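PDB 5EIK: trimeric intracellular cation channel type 1B.2 from Caenorhabditis elegans, which forms a homotrimeric potassium channel of intracellular membranes that binds PIP2 and may supply counter-ion current during calcium release from internal stores. Local coordinates for residues T14-G19 and T215-L220; P29-A34 and S127-V132; F54-P59 and V105-F110. All coordinates share one frame; numbering follows the deposited sequence.

Interaction 1. Residues T14-G19 and T215-L220; sequences TLIDAG and TAPHDL
Two helices pack at what is inferred to be the lumenal end of the channel: L15, I16 and G19 of helix 11-24 meet P217, D219 and L220, where the last transmembrane helix, 218-238, begins. The backbones come closest at G19, whose CA lies 3.2 Å from D219 O in a CA-H...O contact with an angle of 154° at the hydrogen. Glycine suits this place because a CB here would run straight into that carbonyl oxygen. One turn earlier, D219 CB rests against I16 O at 3.6 Å, so the aspartate meets the neighbouring helix with its methylene as well as its carbonyl.

Apolar contacts continue the interface to one side, toward the start of helix 11-24. For L220, chi1 (178°) places CG anti to the backbone N, and from there chi2 (61°) sets CD1 3.8 Å from L15 CB. I16 CD1 touches P217 CG more loosely, at 4.3 Å. P217 is at the N-cap, where the missing N-H costs no helical bond. L15 also touches L223, further along helix 218-238. This is a glycine-mediated close approach of two helices, a motif often seen in membrane proteins, here joining the N-terminal helix to the start of the seventh transmembrane helix.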
loop_
_atom_site.group_PDB
_atom_site.type_symbol
_atom_site.label_atom_id
_atom_site.label_comp_id
_atom_site.label_asym_id
_atom_site.label_seq_id
_atom_site.Cartn_x
_atom_site.Cartn_y
_atom_site.Cartn_z
ATOM N N THR A 14 -11.467 40.994 19.327
ATOM C CA THR A 14 -11.910 39.893 20.169
ATOM C C THR A 14 -11.715 38.593 19.389
ATOM O O THR A 14 -11.129 37.632 19.893
ATOM C CB THR A 14 -13.404 40.043 20.530
ATOM O OG1 THR A 14 -13.612 41.280 21.223
ATOM C CG2 THR A 14 -13.860 38.895 21.412
ATOM N N LEU A 15 -12.213 38.579 18.155
ATOM C CA LEU A 15 -12.094 37.420 17.288
ATOM C C LEU A 15 -10.632 37.035 17.137
ATOM O O LEU A 15 -10.286 35.859 17.235
ATOM C CB LEU A 15 -12.685 37.711 15.908
ATOM C CG LEU A 15 -14.190 37.987 15.845
ATOM C CD1 LEU A 15 -14.607 38.206 14.398
ATOM C CD2 LEU A 15 -14.958 36.823 16.448
ATOM N N ILE A 16 -9.776 38.023 16.897
ATOM C CA ILE A 16 -8.352 37.758 16.743
ATOM C C ILE A 16 -7.812 37.037 17.970
ATOM O O ILE A 16 -6.997 36.119 17.851
ATOM C CB ILE A 16 -7.547 39.061 16.526
ATOM C CG1 ILE A 16 -7.811 39.602 15.123
ATOM C CG2 ILE A 16 -6.056 38.798 16.690
ATOM C CD1 ILE A 16 -7.144 40.934 14.846
ATOM N N ASP A 17 -8.275 37.440 19.147
ATOM C CA ASP A 17 -7.822 36.810 20.380
ATOM C C ASP A 17 -8.354 35.394 20.528
ATOM O O ASP A 17 -7.648 34.508 21.007
ATOM C CB ASP A 17 -8.242 37.638 21.592
ATOM C CG ASP A 17 -7.501 38.952 21.675
ATOM O OD1 ASP A 17 -6.257 38.931 21.549
ATOM O OD2 ASP A 17 -8.155 39.998 21.873
ATOM N N ALA A 18 -9.599 35.188 20.121
ATOM C CA ALA A 18 -10.214 33.874 20.210
ATOM C C ALA A 18 -9.422 32.922 19.327
ATOM O O ALA A 18 -9.159 31.784 19.701
ATOM C CB ALA A 18 -11.667 33.939 19.749
ATOM N N GLY A 19 -9.035 33.415 18.156
ATOM C CA GLY A 19 -8.273 32.619 17.218
ATOM C C GLY A 19 -6.926 32.208 17.767
ATOM O O GLY A 19 -6.522 31.052 17.628
ATOM N N THR A 215 -3.987 38.224 3.295
ATOM C CA THR A 215 -3.601 39.488 3.905
ATOM C C THR A 215 -4.296 39.609 5.254
ATOM O O THR A 215 -4.020 40.522 6.032
ATOM C CB THR A 215 -4.019 40.678 3.021
ATOM O OG1 THR A 215 -5.445 40.680 2.863
ATOM C CG2 THR A 215 -3.366 40.576 1.653
ATOM N N ALA A 216 -5.203 38.673 5.516
ATOM C CA ALA A 216 -5.951 38.655 6.763
ATOM C C ALA A 216 -5.068 38.192 7.911
ATOM O O ALA A 216 -4.069 37.505 7.695
ATOM C CB ALA A 216 -7.147 37.728 6.633
ATOM N N PRO A 217 -5.416 38.576 9.150
ATOM C CA PRO A 217 -4.635 38.178 10.327
ATOM C C PRO A 217 -4.711 36.659 10.443
ATOM O O PRO A 217 -5.808 36.102 10.519
ATOM C CB PRO A 217 -5.368 38.861 11.482
ATOM C CG PRO A 217 -6.032 40.037 10.833
ATOM C CD PRO A 217 -6.533 39.455 9.537
ATOM N N HIS A 218 -3.562 35.995 10.458
ATOM C CA HIS A 218 -3.535 34.540 10.539
ATOM C C HIS A 218 -4.396 33.955 11.654
ATOM O O HIS A 218 -5.125 32.985 11.430
ATOM C CB HIS A 218 -2.089 34.050 10.657
ATOM C CG HIS A 218 -1.268 34.321 9.434
ATOM N ND1 HIS A 218 0.059 33.968 9.331
ATOM C CD2 HIS A 218 -1.590 34.918 8.260
ATOM C CE1 HIS A 218 0.522 34.334 8.147
ATOM N NE2 HIS A 218 -0.460 34.913 7.479
ATOM N N ASP A 219 -4.339 34.547 12.844
ATOM C CA ASP A 219 -5.137 34.045 13.957
ATOM C C ASP A 219 -6.628 34.134 13.673
ATOM O O ASP A 219 -7.423 33.403 14.259
ATOM C CB ASP A 219 -4.819 34.797 15.253
ATOM C CG ASP A 219 -3.632 34.202 15.996
ATOM O OD1 ASP A 219 -3.543 32.958 16.079
ATOM O OD2 ASP A 219 -2.796 34.977 16.513
ATOM N N LEU A 220 -7.007 35.033 12.775
ATOM C CA LEU A 220 -8.407 35.195 12.419
ATOM C C LEU A 220 -8.786 34.141 11.382
ATOM O O LEU A 220 -9.884 33.585 11.422
ATOM C CB LEU A 220 -8.649 36.596 11.855
ATOM C CG LEU A 220 -10.073 36.903 11.387
ATOM C CD1 LEU A 220 -11.060 36.775 12.551
ATOM C CD2 LEU A 220 -10.103 38.306 10.798
#

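Interaction 2. Residues P29-A34 and S127-V132; sequences PYFDAA and SVLKEV. With PT5 ([(2R)-1-octadecanoyloxy-3-[oxidanyl-[(1R,2R,3S,4R,5R,6S)-2,3,6-tris(oxidanyl)-4,5-diphosphonooxy-cyclohexyl]oxy-phospho ryl]oxy-propan-2-yl] (8Z)-icosa-5,8,11,14-tetraenoate), chain B.
F31, on the first turn of helix 30-47, and L129, on helix 120-148, make the tight half of this contact. The ring's CE2 lies 3.4 Å from L129 CD2 and 3.7 Å from V132 CG1, both approaching obliquely, while L129 O lies in the ring plane at the edge, by CD2. The F31 side chain crosses that of L129 at about a right angle and that of V132 obliquely. The ring lies against L129 and V132, three residues apart on the helix and so on the same face, whose branched methyls suit an aromatic neighbour. One turn after F31, A34 CB meets L129 CB at 3.7 Å; its small methyl allows the backbones to stay near each other.

The pair joins the first and fourth transmembrane helices of the TRIC fold. The axes of the two short segments pass 8.1 Å apart and are steeply inclined, with a signed crossing angle of -111°, which confines direct contact to a short patch. Beside it, D32 OD1 accepts a hydrogen bond from Q133 NE2, an additional polar tie between the same helices.

Packing thins out on the Y30 side, where bound detergent takes over, touching both Y30 and F31. The Y30 ring leads away from helix 120-148, so the nearest approach of Y30 is by its backbone O, 4.1 Å from L129 CD1. On the other flank K130, with CG anti to the backbone N (chi1 -179°) and an extended chain beyond, carries its amine to the PIP2 molecule: NZ donates to O42 on the P4 phosphate at 2.8 Å. R134 bonds the same lipid and also pairs with E131; the anionic phosphates probably offset the repulsion between the neighbouring K130 and R134 charges.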
loop_
_atom_site.group_PDB
_atom_site.type_symbol
_atom_site.label_atom_id
_atom_site.label_comp_id
_atom_site.label_asym_id
_atom_site.label_seq_id
_atom_site.Cartn_x
_atom_site.Cartn_y
_atom_site.Cartn_z
ATOM N N PRO A 29 -4.525 16.014 27.013
ATOM C CA PRO A 29 -5.024 14.734 26.502
ATOM C C PRO A 29 -6.507 14.764 26.114
ATOM O O PRO A 29 -7.016 13.818 25.523
ATOM C CB PRO A 29 -4.782 13.804 27.676
ATOM C CG PRO A 29 -5.235 14.680 28.831
ATOM C CD PRO A 29 -4.640 16.057 28.486
ATOM N N TYR A 30 -7.192 15.855 26.434
ATOM C CA TYR A 30 -8.620 15.943 26.162
ATOM C C TYR A 30 -9.069 16.070 24.719
ATOM O O TYR A 30 -10.057 15.446 24.314
ATOM C CB TYR A 30 -9.230 17.062 27.005
ATOM C CG TYR A 30 -9.150 16.744 28.475
ATOM C CD1 TYR A 30 -9.791 15.619 28.994
ATOM C CD2 TYR A 30 -8.386 17.523 29.341
ATOM C CE1 TYR A 30 -9.668 15.273 30.339
ATOM C CE2 TYR A 30 -8.256 17.187 30.686
ATOM C CZ TYR A 30 -8.899 16.060 31.177
ATOM O OH TYR A 30 -8.775 15.710 32.505
ATOM N N PHE A 31 -8.384 16.871 23.923
ATOM C CA PHE A 31 -8.813 16.960 22.545
ATOM C C PHE A 31 -8.424 15.658 21.835
ATOM O O PHE A 31 -9.161 15.165 20.981
ATOM C CB PHE A 31 -8.207 18.190 21.874
ATOM C CG PHE A 31 -8.809 19.489 22.352
ATOM C CD1 PHE A 31 -8.400 20.065 23.555
ATOM C CD2 PHE A 31 -9.798 20.129 21.604
ATOM C CE1 PHE A 31 -8.967 21.261 24.002
ATOM C CE2 PHE A 31 -10.371 21.321 22.041
ATOM C CZ PHE A 31 -9.955 21.890 23.242
ATOM N N ASP A 32 -7.291 15.082 22.231
ATOM C CA ASP A 32 -6.832 13.821 21.649
ATOM C C ASP A 32 -7.790 12.681 21.994
ATOM O O ASP A 32 -8.189 11.902 21.117
ATOM C CB ASP A 32 -5.421 13.467 22.142
ATOM C CG ASP A 32 -4.344 14.348 21.522
ATOM O OD1 ASP A 32 -4.622 14.987 20.488
ATOM O OD2 ASP A 32 -3.218 14.389 22.054
ATOM N N ALA A 33 -8.158 12.590 23.269
ATOM C CA ALA A 33 -9.070 11.555 23.730
ATOM C C ALA A 33 -10.410 11.636 22.982
ATOM O O ALA A 33 -11.015 10.611 22.660
ATOM C CB ALA A 33 -9.289 11.688 25.241
ATOM N N ALA A 34 -10.871 12.852 22.704
ATOM C CA ALA A 34 -12.128 13.030 21.988
ATOM C C ALA A 34 -12.007 12.370 20.617
ATOM O O ALA A 34 -12.908 11.657 20.176
ATOM C CB ALA A 34 -12.452 14.521 21.825
ATOM N N SER A 127 -17.355 15.871 19.121
ATOM C CA SER A 127 -17.165 16.254 17.733
ATOM C C SER A 127 -16.536 17.629 17.607
ATOM O O SER A 127 -15.710 17.864 16.725
ATOM C CB SER A 127 -18.504 16.227 17.005
ATOM O OG SER A 127 -19.017 14.907 16.969
ATOM N N VAL A 128 -16.928 18.541 18.490
ATOM C CA VAL A 128 -16.377 19.888 18.458
ATOM C C VAL A 128 -14.892 19.823 18.767
ATOM O O VAL A 128 -14.074 20.374 18.025
ATOM C CB VAL A 128 -17.093 20.816 19.473
ATOM C CG1 VAL A 128 -16.388 22.159 19.556
ATOM C CG2 VAL A 128 -18.538 21.033 19.029
ATOM N N LEU A 129 -14.542 19.133 19.852
ATOM C CA LEU A 129 -13.140 19.003 20.229
ATOM C C LEU A 129 -12.340 18.335 19.112
ATOM O O LEU A 129 -11.205 18.729 18.829
ATOM C CB LEU A 129 -12.993 18.184 21.514
ATOM C CG LEU A 129 -13.731 18.696 22.758
ATOM C CD1 LEU A 129 -13.358 17.829 23.947
ATOM C CD2 LEU A 129 -13.372 20.143 23.034
ATOM N N LYS A 130 -12.926 17.326 18.471
ATOM C CA LYS A 130 -12.223 16.639 17.399
ATOM C C LYS A 130 -11.923 17.584 16.236
ATOM O O LYS A 130 -10.831 17.550 15.663
ATOM C CB LYS A 130 -13.030 15.447 16.882
ATOM C CG LYS A 130 -12.302 14.694 15.776
ATOM C CD LYS A 130 -13.186 13.698 15.080
ATOM C CE LYS A 130 -12.498 13.146 13.840
ATOM N NZ LYS A 130 -13.458 12.382 12.985
ATOM N N GLU A 131 -12.886 18.428 15.881
ATOM C CA GLU A 131 -12.658 19.353 14.781
ATOM C C GLU A 131 -11.525 20.324 15.119
ATOM O O GLU A 131 -10.740 20.702 14.253
ATOM C CB GLU A 131 -13.948 20.097 14.426
ATOM C CG GLU A 131 -15.013 19.194 13.816
ATOM C CD GLU A 131 -14.463 18.310 12.698
ATOM O OE1 GLU A 131 -13.759 18.830 11.801
ATOM O OE2 GLU A 131 -14.735 17.092 12.707
ATOM N N VAL A 132 -11.426 20.720 16.381
ATOM C CA VAL A 132 -10.353 21.612 16.778
ATOM C C VAL A 132 -9.028 20.883 16.557
ATOM O O VAL A 132 -8.078 21.452 16.033
ATOM C CB VAL A 132 -10.474 22.010 18.271
ATOM C CG1 VAL A 132 -9.168 22.654 18.768
ATOM C CG2 VAL A 132 -11.641 22.980 18.443
HETATM O O12 PT5 B . -13.948 11.042 0.972
HETATM P P1 PT5 B . -12.830 10.105 1.400
HETATM O O13 PT5 B . -11.233 10.788 1.343
HETATM O O11 PT5 B . -12.701 8.732 0.512
HETATM O O6 PT5 B . -15.144 9.013 4.350
HETATM O O1 PT5 B . -12.932 9.613 2.897
HETATM C C1 PT5 B . -13.317 10.494 3.957
HETATM C C6 PT5 B . -13.992 9.601 4.958
HETATM C C2 PT5 B . -12.101 11.231 4.637
HETATM O O2 PT5 B . -11.124 10.267 5.074
HETATM C C3 PT5 B . -12.576 12.014 5.900
HETATM O O3 PT5 B . -11.427 12.558 6.534
HETATM C C4 PT5 B . -13.302 11.135 6.887
HETATM O O4 PT5 B . -13.890 11.923 7.877
HETATM P P4 PT5 B . -13.384 11.828 9.424
HETATM O O41 PT5 B . -13.429 10.327 10.019
HETATM O O42 PT5 B . -14.296 12.773 10.368
HETATM O O43 PT5 B . -11.953 12.292 9.484
HETATM C C5 PT5 B . -14.438 10.324 6.234
HETATM O O5 PT5 B . -14.871 9.350 7.183
HETATM P P5 PT5 B . -16.344 9.603 7.847
HETATM O O52 PT5 B . -16.917 11.064 7.576
HETATM O O51 PT5 B . -17.376 8.400 7.286
HETATM O O53 PT5 B . -15.987 9.264 9.437
HETATM C C7 PT5 B . -10.056 9.943 1.481
HETATM C C8 PT5 B . -9.042 10.417 0.423
HETATM C C9 PT5 B . -9.107 9.645 -0.934
HETATM O O16 PT5 B . -7.681 10.283 0.990
HETATM C C10 PT5 B . -7.078 11.443 1.385
HETATM O O17 PT5 B . -7.311 12.007 2.441
HETATM O O18 PT5 B . -7.736 9.181 -1.302
HETATM C C11 PT5 B . -7.360 8.882 -2.654
HETATM O O19 PT5 B . -7.906 9.349 -3.695
HETATM C C12 PT5 B . -6.060 11.985 0.380
HETATM C C13 PT5 B . -4.621 12.263 0.884
HETATM C C14 PT5 B . -3.748 12.859 -0.245
HETATM C C15 PT5 B . -2.776 11.836 -0.861
HETATM C C16 PT5 B . -1.748 12.477 -1.838
HETATM C C17 PT5 B . -1.442 11.592 -3.088
HETATM C C18 PT5 B . 0.045 11.544 -3.452
HETATM C C19 PT5 B . 0.617 10.591 -4.030
HETATM C C20 PT5 B . 0.946 9.106 -3.800
HETATM C C21 PT5 B . -0.015 8.082 -4.456
HETATM C C22 PT5 B . 0.191 6.647 -3.935
HETATM C C23 PT5 B . 0.135 5.589 -5.056
HETATM C C24 PT5 B . 1.329 4.611 -5.025
HETATM C C31 PT5 B . -6.184 7.905 -2.725
HETATM C C32 PT5 B . -4.807 8.612 -2.562
HETATM C C33 PT5 B . -3.607 7.620 -2.500
HETATM C C34 PT5 B . -3.178 7.215 -1.067
HETATM C C35 PT5 B . -2.024 6.113 -0.873
HETATM C C36 PT5 B . -2.290 4.789 -0.587
HETATM C C37 PT5 B . -1.371 3.696 -1.174
HETATM C C38 PT5 B . -1.139 2.742 -0.113
HETATM C C39 PT5 B . -1.674 1.388 0.029
HETATM C C40 PT5 B . -3.116 1.176 0.364
HETATM C C25 PT5 B . 0.949 3.244 -4.406
HETATM C C26 PT5 B . 2.174 2.351 -4.148
HETATM C C41 PT5 B . -4.036 0.644 -0.742
HETATM C C42 PT5 B . -5.512 0.625 -0.329
HETATM C C43 PT5 B . -6.264 1.907 -0.704
#

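Interaction 3. Residues F54-P59 and V105-F110; sequences FSRKHP and VFYSPF. With DMU (decyl-beta-D-maltopyranoside), chain M.
The ring of Y107 has F106 CB 3.8 Å above the centre of one face, and S55 O in its plane at the edge. R56 and Y107 run past each other in opposite directions, and Y107 CD1 lies over one face of the guanidinium, offset toward the rim, with the two planes 58° apart. The nearest atoms, R56 NH1 and Y107 CD1, are 3.8 Å apart. Beside them the F106 ring is approached obliquely by S55 CB, 3.5 Å from CD2; a serine is small enough to let the two helix ends close up here. H58 has F54 O in its ring plane at the edge, to which ND1 gives a weak bond, and a maltoside oxygen, O1, over one face.

The polar link across the contact runs from Y107 OH to S55 O, 2.6 Å long. The hydroxyl sits well above the carbonyl plane, 60° out of it, with a C=O...donor angle of 115°. S55 OG turns instead to I52 O in its own helix. R56 and Y107 also belong to the phosphatidylcholine pocket, and K57 O accepts a bond from K196 NZ of the second subunit.

Helix 51-57 ends here, and the residue four places after S55 is P59, which has no N-H to give. The tyrosine hydroxyl therefore supplies S55 O with a donor in place of the i+4 N-H that proline lacks, tying the end of helix 92-107 inferred to face the cytoplasm to the break between helices 51-57 and 59-70.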
loop_
_atom_site.group_PDB
_atom_site.type_symbol
_atom_site.label_atom_id
_atom_site.label_comp_id
_atom_site.label_asym_id
_atom_site.label_seq_id
_atom_site.Cartn_x
_atom_site.Cartn_y
_atom_site.Cartn_z
ATOM N N PHE A 54 -16.765 -10.083 18.835
ATOM C CA PHE A 54 -15.585 -9.993 17.989
ATOM C C PHE A 54 -14.383 -9.445 18.754
ATOM O O PHE A 54 -13.282 -9.994 18.679
ATOM C CB PHE A 54 -15.881 -9.100 16.780
ATOM C CG PHE A 54 -14.652 -8.667 16.027
ATOM C CD1 PHE A 54 -13.834 -7.651 16.520
ATOM C CD2 PHE A 54 -14.301 -9.286 14.837
ATOM C CE1 PHE A 54 -12.683 -7.263 15.839
ATOM C CE2 PHE A 54 -13.154 -8.902 14.152
ATOM C CZ PHE A 54 -12.343 -7.889 14.654
ATOM N N SER A 55 -14.603 -8.359 19.486
ATOM C CA SER A 55 -13.540 -7.724 20.248
ATOM C C SER A 55 -13.018 -8.602 21.381
ATOM O O SER A 55 -11.842 -8.521 21.753
ATOM C CB SER A 55 -14.033 -6.391 20.815
ATOM O OG SER A 55 -15.093 -6.593 21.736
ATOM N N ARG A 56 -13.883 -9.439 21.937
ATOM C CA ARG A 56 -13.452 -10.299 23.028
ATOM C C ARG A 56 -12.709 -11.537 22.529
ATOM O O ARG A 56 -11.919 -12.134 23.261
ATOM C CB ARG A 56 -14.654 -10.664 23.904
ATOM C CG ARG A 56 -15.161 -9.460 24.694
ATOM C CD ARG A 56 -16.390 -9.766 25.534
ATOM N NE ARG A 56 -16.838 -8.596 26.292
ATOM C CZ ARG A 56 -16.172 -8.054 27.310
ATOM N NH1 ARG A 56 -15.017 -8.570 27.711
ATOM N NH2 ARG A 56 -16.664 -6.988 27.928
ATOM N N LYS A 57 -12.939 -11.898 21.270
ATOM C CA LYS A 57 -12.271 -13.050 20.674
ATOM C C LYS A 57 -10.975 -12.656 19.968
ATOM O O LYS A 57 -10.041 -13.451 19.905
ATOM C CB LYS A 57 -13.200 -13.754 19.683
ATOM C CG LYS A 57 -14.368 -14.466 20.340
ATOM C CD LYS A 57 -15.296 -15.091 19.314
ATOM C CE LYS A 57 -16.482 -15.783 19.981
ATOM N NZ LYS A 57 -17.326 -14.848 20.791
ATOM N N HIS A 58 -10.918 -11.435 19.439
ATOM C CA HIS A 58 -9.720 -10.964 18.744
ATOM C C HIS A 58 -9.309 -9.575 19.227
ATOM O O HIS A 58 -9.323 -8.605 18.472
ATOM C CB HIS A 58 -9.967 -10.925 17.237
ATOM C CG HIS A 58 -10.596 -12.166 16.697
ATOM N ND1 HIS A 58 -11.953 -12.404 16.772
ATOM C CD2 HIS A 58 -10.059 -13.248 16.088
ATOM C CE1 HIS A 58 -12.223 -13.577 16.230
ATOM N NE2 HIS A 58 -11.089 -14.112 15.807
ATOM N N PRO A 59 -8.910 -9.471 20.494
ATOM C CA PRO A 59 -8.499 -8.197 21.084
ATOM C C PRO A 59 -7.313 -7.518 20.412
ATOM O O PRO A 59 -7.313 -6.301 20.241
ATOM C CB PRO A 59 -8.223 -8.572 22.540
ATOM C CG PRO A 59 -7.728 -9.984 22.422
ATOM C CD PRO A 59 -8.707 -10.580 21.443
ATOM N N VAL A 105 -13.718 1.960 25.558
ATOM C CA VAL A 105 -14.833 1.942 24.620
ATOM C C VAL A 105 -15.368 0.536 24.367
ATOM O O VAL A 105 -16.576 0.331 24.254
ATOM C CB VAL A 105 -14.437 2.605 23.279
ATOM C CG1 VAL A 105 -15.490 2.339 22.230
ATOM C CG2 VAL A 105 -14.287 4.110 23.471
ATOM N N PHE A 106 -14.478 -0.444 24.294
ATOM C CA PHE A 106 -14.916 -1.809 24.046
ATOM C C PHE A 106 -15.169 -2.658 25.285
ATOM O O PHE A 106 -15.999 -3.560 25.246
ATOM C CB PHE A 106 -13.903 -2.551 23.154
ATOM C CG PHE A 106 -13.983 -2.181 21.704
ATOM C CD1 PHE A 106 -13.315 -1.062 21.212
ATOM C CD2 PHE A 106 -14.738 -2.950 20.827
ATOM C CE1 PHE A 106 -13.395 -0.717 19.866
ATOM C CE2 PHE A 106 -14.826 -2.615 19.479
ATOM C CZ PHE A 106 -14.153 -1.494 18.999
ATOM N N TYR A 107 -14.482 -2.380 26.388
ATOM C CA TYR A 107 -14.651 -3.231 27.565
ATOM C C TYR A 107 -15.124 -2.649 28.898
ATOM O O TYR A 107 -15.192 -3.386 29.880
ATOM C CB TYR A 107 -13.347 -3.989 27.802
ATOM C CG TYR A 107 -12.795 -4.625 26.551
ATOM C CD1 TYR A 107 -13.489 -5.638 25.891
ATOM C CD2 TYR A 107 -11.575 -4.211 26.024
ATOM C CE1 TYR A 107 -12.978 -6.221 24.734
ATOM C CE2 TYR A 107 -11.056 -4.786 24.871
ATOM C CZ TYR A 107 -11.761 -5.790 24.229
ATOM O OH TYR A 107 -11.253 -6.345 23.075
ATOM N N SER A 108 -15.446 -1.358 28.960
ATOM C CA SER A 108 -15.902 -0.788 30.230
ATOM C C SER A 108 -17.102 -1.590 30.721
ATOM O O SER A 108 -17.962 -1.984 29.934
ATOM C CB SER A 108 -16.287 0.698 30.082
ATOM O OG SER A 108 -17.520 0.863 29.408
ATOM N N PRO A 109 -17.165 -1.853 32.035
ATOM C CA PRO A 109 -18.270 -2.617 32.622
ATOM C C PRO A 109 -19.618 -1.954 32.368
ATOM O O PRO A 109 -19.749 -0.728 32.454
ATOM C CB PRO A 109 -17.902 -2.660 34.106
ATOM C CG PRO A 109 -17.184 -1.378 34.301
ATOM C CD PRO A 109 -16.290 -1.313 33.091
ATOM N N PHE A 110 -20.612 -2.772 32.040
ATOM C CA PHE A 110 -21.956 -2.280 31.761
ATOM C C PHE A 110 -21.899 -1.354 30.546
ATOM O O PHE A 110 -22.878 -0.679 30.218
ATOM C CB PHE A 110 -22.529 -1.545 32.995
ATOM C CG PHE A 110 -22.559 -2.392 34.247
ATOM C CD1 PHE A 110 -23.471 -3.437 34.380
ATOM C CD2 PHE A 110 -21.636 -2.178 35.270
ATOM C CE1 PHE A 110 -23.465 -4.265 35.515
ATOM C CE2 PHE A 110 -21.620 -3.000 36.412
ATOM C CZ PHE A 110 -22.535 -4.046 36.535
HETATM C C1 DMU M . -5.716 -11.908 14.452
HETATM C C2 DMU M . -6.451 -12.918 13.545
HETATM C C3 DMU M . -7.639 -12.213 12.812
HETATM C C4 DMU M . -7.148 -10.899 12.142
HETATM O O5 DMU M . -6.436 -10.035 13.077
HETATM C C6 DMU M . -5.264 -10.684 13.630
HETATM O O7 DMU M . -8.195 -13.068 11.764
HETATM O O16 DMU M . -4.576 -9.763 14.499
HETATM C C18 DMU M . -3.463 -9.210 13.775
HETATM C C19 DMU M . -2.850 -8.049 14.575
HETATM C C22 DMU M . -2.063 -8.583 15.770
HETATM C C25 DMU M . -1.915 -7.482 16.821
HETATM C C28 DMU M . -0.434 -7.062 16.947
HETATM C C31 DMU M . 0.019 -7.001 18.421
HETATM C C34 DMU M . -0.967 -6.202 19.300
HETATM C C37 DMU M . -0.598 -6.406 20.780
HETATM C C40 DMU M . 0.560 -5.460 21.155
HETATM C C43 DMU M . 0.569 -5.223 22.666
HETATM O O49 DMU M . -4.569 -12.547 15.053
HETATM O O55 DMU M . -6.965 -13.966 14.384
HETATM C C57 DMU M . -8.360 -10.146 11.583
HETATM O O61 DMU M . -7.917 -9.222 10.592
HETATM C C5 DMU M . -9.600 -14.921 11.268
HETATM C C7 DMU M . -10.152 -14.333 9.958
HETATM C C8 DMU M . -11.272 -13.390 10.255
HETATM C C9 DMU M . -10.925 -12.367 11.309
HETATM O O1 DMU M . -10.363 -12.941 12.521
HETATM C C10 DMU M . -9.199 -13.846 12.261
HETATM O O2 DMU M . -11.731 -12.888 9.084
HETATM O O3 DMU M . -8.472 -15.711 11.050
HETATM O O4 DMU M . -10.516 -15.416 9.074
HETATM C C11 DMU M . -12.084 -11.489 11.571
HETATM O O6 DMU M . -11.770 -10.403 12.466
#

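How the interactions relate
Interaction 2 lies about 9 Å from the centre of the chain, with interactions 1 and 3 on opposite sides of that centre, their own centres about 44 Å apart. From interaction 2 the other two are about 21 Å (interaction 1) and 23 Å (interaction 3) away, centre to centre, and none of the three touches another. Along the chain each encloses the next: 14-19 with 215-220 spans 29-34 with 127-132, which spans 54-59 with 105-110. Helices 11-24, 30-47 and 51-57 follow one another. The contacts therefore tie successive N-terminal helices to later ones, from the inferred lumenal end, past the PIP2 site, to the inferred cytoplasmic end.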